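Peptidase, zinc-dependent (Methanocorpusculum labreanum, PDB 3LMC) probably cleaves peptide bonds as a zinc-dependent metallopeptidase of family M54, and also binds an iron ion. Local coordinates at residues H86-L99 against P113-L125. Sequence-based numbering, arbitrary orientation.
Sequences HLHEKILLVTPGDL and PKLGVAIVSPHRL
L93 and I119 sit abreast on neighbouring parallel strands, 90-94 and 117-120, inside the mixed five-stranded sheet of this protein. Five backbone hydrogen bonds join the strands, from I91 N to G116 O through to T95 N to V120 O. Packing is tight here: I119 CD1 lies 3.7 Å from L93 CD1 and 3.5 Å from T95 CG2, while L99 CD1 meets I119 CG2 tip to tip; helix 53-66 covers I91 on this face. On the other face V94 CG2 touches V120 CG1, and small A118 lies against the zinc-binding HExxH motif. G116 suits its place because its phi is positive and a CB would strike H86 O. That oxygen takes K90 NZ on a lone pair (2.8 Å), and a water links NZ to P113 O. Buried S121 OG donates to G97 O (2.6 Å) and accepts from H123 N, an ST turn. Beyond it, P96, D98, H123 and R124 form a partly exposed, more open side. D98 CG, anti to the backbone N (chi1 -170°), presents its carboxylate to R124: NE meets OD1 at 2.9 Å, NH2 meets OD2 at 3.0 Å. An alanine replacing R124 would probably leave that carboxylate without its cationic mate, though Q50 also bonds to OD2. Both oxygens are met on their syn sides, carboxylate and guanidinium planes 26° apart.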
# COMPACT_ATOMS: atom_id res chain seq x y z
N HIS A 86 9.17 -10.70 7.55
CA HIS A 86 8.03 -9.82 7.82
C HIS A 86 8.36 -8.65 8.76
O HIS A 86 7.64 -7.66 8.79
CB HIS A 86 6.85 -10.63 8.40
CG HIS A 86 7.17 -11.30 9.70
ND1 HIS A 86 8.01 -12.39 9.78
CD2 HIS A 86 6.77 -11.04 10.96
CE1 HIS A 86 8.11 -12.78 11.04
NE2 HIS A 86 7.37 -11.96 11.78
N LEU A 87 9.44 -8.76 9.54
CA LEU A 87 9.84 -7.66 10.44
C LEU A 87 10.64 -6.62 9.66
O LEU A 87 10.60 -5.43 9.98
CB LEU A 87 10.71 -8.15 11.61
CG LEU A 87 10.36 -9.39 12.45
CD1 LEU A 87 11.35 -9.58 13.62
CD2 LEU A 87 8.93 -9.29 12.97
N HIS A 88 11.35 -7.06 8.63
CA HIS A 88 12.38 -6.22 8.02
C HIS A 88 12.06 -5.70 6.63
O HIS A 88 12.46 -4.59 6.27
CB HIS A 88 13.72 -6.97 7.99
CG HIS A 88 14.28 -7.23 9.34
ND1 HIS A 88 15.10 -6.33 9.99
CD2 HIS A 88 14.13 -8.27 10.19
CE1 HIS A 88 15.43 -6.81 11.17
NE2 HIS A 88 14.86 -7.99 11.32
N GLU A 89 11.35 -6.50 5.84
CA GLU A 89 11.11 -6.12 4.45
C GLU A 89 9.62 -5.88 4.22
O GLU A 89 8.88 -6.77 3.82
CB GLU A 89 11.66 -7.18 3.50
CG GLU A 89 13.12 -7.55 3.80
CD GLU A 89 14.07 -6.35 3.72
OE1 GLU A 89 13.86 -5.46 2.87
OE2 GLU A 89 15.03 -6.29 4.52
N LYS A 90 9.18 -4.67 4.54
CA LYS A 90 7.78 -4.31 4.45
C LYS A 90 7.44 -4.19 2.98
O LYS A 90 8.22 -3.65 2.21
CB LYS A 90 7.54 -2.97 5.13
CG LYS A 90 8.02 -2.90 6.58
CD LYS A 90 7.51 -4.05 7.41
CE LYS A 90 7.89 -3.85 8.92
NZ LYS A 90 7.42 -5.01 9.74
N ILE A 91 6.27 -4.70 2.59
CA ILE A 91 5.82 -4.56 1.21
C ILE A 91 4.48 -3.85 1.11
O ILE A 91 3.54 -4.20 1.82
CB ILE A 91 5.71 -5.92 0.53
CG1 ILE A 91 7.09 -6.58 0.47
CG2 ILE A 91 5.03 -5.80 -0.84
CD1 ILE A 91 7.06 -8.05 0.07
N LEU A 92 4.40 -2.87 0.21
CA LEU A 92 3.12 -2.28 -0.19
C LEU A 92 2.83 -2.72 -1.62
O LEU A 92 3.56 -2.36 -2.56
CB LEU A 92 3.18 -0.75 -0.12
CG LEU A 92 1.97 0.00 -0.72
CD1 LEU A 92 0.67 -0.43 -0.04
CD2 LEU A 92 2.11 1.54 -0.66
N LEU A 93 1.76 -3.50 -1.80
CA LEU A 93 1.31 -3.93 -3.12
C LEU A 93 0.32 -2.89 -3.69
O LEU A 93 -0.63 -2.48 -3.02
CB LEU A 93 0.61 -5.29 -3.00
CG LEU A 93 0.48 -6.28 -4.17
CD1 LEU A 93 -0.91 -6.94 -4.18
CD2 LEU A 93 0.80 -5.67 -5.51
N VAL A 94 0.57 -2.45 -4.91
CA VAL A 94 -0.35 -1.55 -5.62
C VAL A 94 -1.02 -2.39 -6.69
O VAL A 94 -0.36 -2.83 -7.63
CB VAL A 94 0.39 -0.38 -6.27
CG1 VAL A 94 -0.56 0.46 -7.13
CG2 VAL A 94 1.05 0.48 -5.21
N THR A 95 -2.32 -2.64 -6.53
CA THR A 95 -3.02 -3.63 -7.36
C THR A 95 -4.21 -3.00 -8.09
O THR A 95 -4.86 -2.10 -7.57
CB THR A 95 -3.56 -4.78 -6.48
OG1 THR A 95 -4.34 -5.68 -7.29
CG2 THR A 95 -4.45 -4.22 -5.38
N PRO A 96 -4.53 -3.50 -9.29
CA PRO A 96 -5.70 -2.92 -9.98
C PRO A 96 -7.04 -3.44 -9.47
O PRO A 96 -8.08 -2.88 -9.84
CB PRO A 96 -5.50 -3.37 -11.43
CG PRO A 96 -4.78 -4.71 -11.28
CD PRO A 96 -3.80 -4.46 -10.15
N GLY A 97 -7.04 -4.49 -8.64
CA GLY A 97 -8.28 -5.14 -8.25
C GLY A 97 -9.09 -4.32 -7.26
O GLY A 97 -8.51 -3.62 -6.44
N ASP A 98 -10.42 -4.37 -7.35
CA ASP A 98 -11.27 -3.74 -6.34
C ASP A 98 -11.26 -4.59 -5.06
O ASP A 98 -11.44 -5.82 -5.11
CB ASP A 98 -12.71 -3.58 -6.85
CG ASP A 98 -13.57 -2.71 -5.93
OD1 ASP A 98 -13.06 -1.70 -5.39
OD2 ASP A 98 -14.76 -3.05 -5.75
N LEU A 99 -11.04 -3.95 -3.92
CA LEU A 99 -10.80 -4.68 -2.67
C LEU A 99 -11.95 -4.54 -1.69
O LEU A 99 -12.56 -3.47 -1.57
CB LEU A 99 -9.53 -4.16 -1.99
CG LEU A 99 -8.25 -4.29 -2.80
CD1 LEU A 99 -7.09 -3.74 -1.99
CD2 LEU A 99 -8.02 -5.75 -3.15
N PRO A 113 -0.31 -5.57 9.88
CA PRO A 113 0.89 -5.10 10.57
C PRO A 113 1.77 -6.25 11.04
O PRO A 113 3.00 -6.16 10.98
CB PRO A 113 0.32 -4.34 11.77
CG PRO A 113 -1.02 -3.86 11.31
CD PRO A 113 -1.54 -5.01 10.46
N LYS A 114 1.14 -7.32 11.50
CA LYS A 114 1.89 -8.45 12.06
C LYS A 114 2.82 -9.09 11.01
O LYS A 114 3.93 -9.53 11.35
CB LYS A 114 0.95 -9.47 12.69
CG LYS A 114 1.66 -10.57 13.47
CD LYS A 114 0.69 -11.65 13.95
CE LYS A 114 1.40 -12.70 14.79
NZ LYS A 114 0.46 -13.71 15.35
N LEU A 115 2.39 -9.12 9.74
CA LEU A 115 3.22 -9.70 8.68
C LEU A 115 3.94 -8.66 7.79
O LEU A 115 4.52 -9.00 6.75
CB LEU A 115 2.41 -10.64 7.80
CG LEU A 115 1.73 -11.82 8.47
CD1 LEU A 115 1.02 -12.68 7.42
CD2 LEU A 115 2.73 -12.65 9.27
N GLY A 116 3.92 -7.39 8.20
CA GLY A 116 4.61 -6.37 7.42
C GLY A 116 4.21 -6.36 5.95
O GLY A 116 5.06 -6.18 5.08
N VAL A 117 2.93 -6.55 5.66
CA VAL A 117 2.44 -6.42 4.28
C VAL A 117 1.22 -5.52 4.23
O VAL A 117 0.37 -5.56 5.12
CB VAL A 117 2.04 -7.77 3.65
CG1 VAL A 117 3.29 -8.62 3.35
CG2 VAL A 117 1.03 -8.52 4.56
N ALA A 118 1.12 -4.71 3.17
CA ALA A 118 -0.01 -3.82 2.99
C ALA A 118 -0.40 -3.76 1.52
O ALA A 118 0.35 -4.24 0.65
CB ALA A 118 0.33 -2.42 3.51
N ILE A 119 -1.56 -3.18 1.24
CA ILE A 119 -2.05 -3.14 -0.13
C ILE A 119 -2.84 -1.86 -0.38
O ILE A 119 -3.53 -1.38 0.52
CB ILE A 119 -2.95 -4.38 -0.44
CG1 ILE A 119 -3.27 -4.49 -1.93
CG2 ILE A 119 -4.24 -4.33 0.37
CD1 ILE A 119 -3.90 -5.87 -2.33
N VAL A 120 -2.71 -1.30 -1.58
CA VAL A 120 -3.59 -0.21 -2.00
C VAL A 120 -4.11 -0.50 -3.40
O VAL A 120 -3.39 -1.06 -4.25
CB VAL A 120 -2.90 1.16 -1.97
CG1 VAL A 120 -1.54 1.10 -2.66
CG2 VAL A 120 -3.79 2.21 -2.65
N SER A 121 -5.38 -0.16 -3.65
CA SER A 121 -5.96 -0.38 -4.96
C SER A 121 -6.36 0.95 -5.58
O SER A 121 -7.17 1.68 -5.02
CB SER A 121 -7.21 -1.24 -4.86
OG SER A 121 -7.96 -1.09 -6.05
N PRO A 122 -5.77 1.27 -6.74
CA PRO A 122 -6.18 2.52 -7.40
C PRO A 122 -7.55 2.40 -8.07
O PRO A 122 -7.99 3.38 -8.67
CB PRO A 122 -5.09 2.72 -8.45
CG PRO A 122 -3.91 1.95 -7.95
CD PRO A 122 -4.53 0.73 -7.32
N HIS A 123 -8.22 1.25 -7.96
CA HIS A 123 -9.48 1.06 -8.70
C HIS A 123 -10.50 2.15 -8.43
O HIS A 123 -11.17 2.61 -9.35
CB HIS A 123 -10.10 -0.30 -8.42
CG HIS A 123 -11.22 -0.65 -9.37
ND1 HIS A 123 -12.55 -0.61 -9.00
CD2 HIS A 123 -11.19 -1.01 -10.67
CE1 HIS A 123 -13.29 -0.97 -10.03
NE2 HIS A 123 -12.50 -1.21 -11.06
N ARG A 124 -10.63 2.57 -7.18
CA ARG A 124 -11.55 3.65 -6.83
C ARG A 124 -10.87 5.00 -6.60
O ARG A 124 -11.52 5.97 -6.18
CB ARG A 124 -12.38 3.26 -5.62
CG ARG A 124 -13.33 2.10 -5.93
CD ARG A 124 -14.17 1.73 -4.73
NE ARG A 124 -14.87 0.46 -4.93
CZ ARG A 124 -16.18 0.29 -4.83
NH1 ARG A 124 -16.97 1.31 -4.54
NH2 ARG A 124 -16.70 -0.92 -5.00
N LEU A 125 -9.56 5.05 -6.86
CA LEU A 125 -8.79 6.28 -6.74
C LEU A 125 -8.70 7.00 -8.08
O LEU A 125 -8.62 8.23 -8.13
CB LEU A 125 -7.37 5.98 -6.21
CG LEU A 125 -7.34 5.22 -4.89
CD1 LEU A 125 -5.90 5.03 -4.34
CD2 LEU A 125 -8.23 5.92 -3.85
O HOH W 1 4.79 -4.55 10.05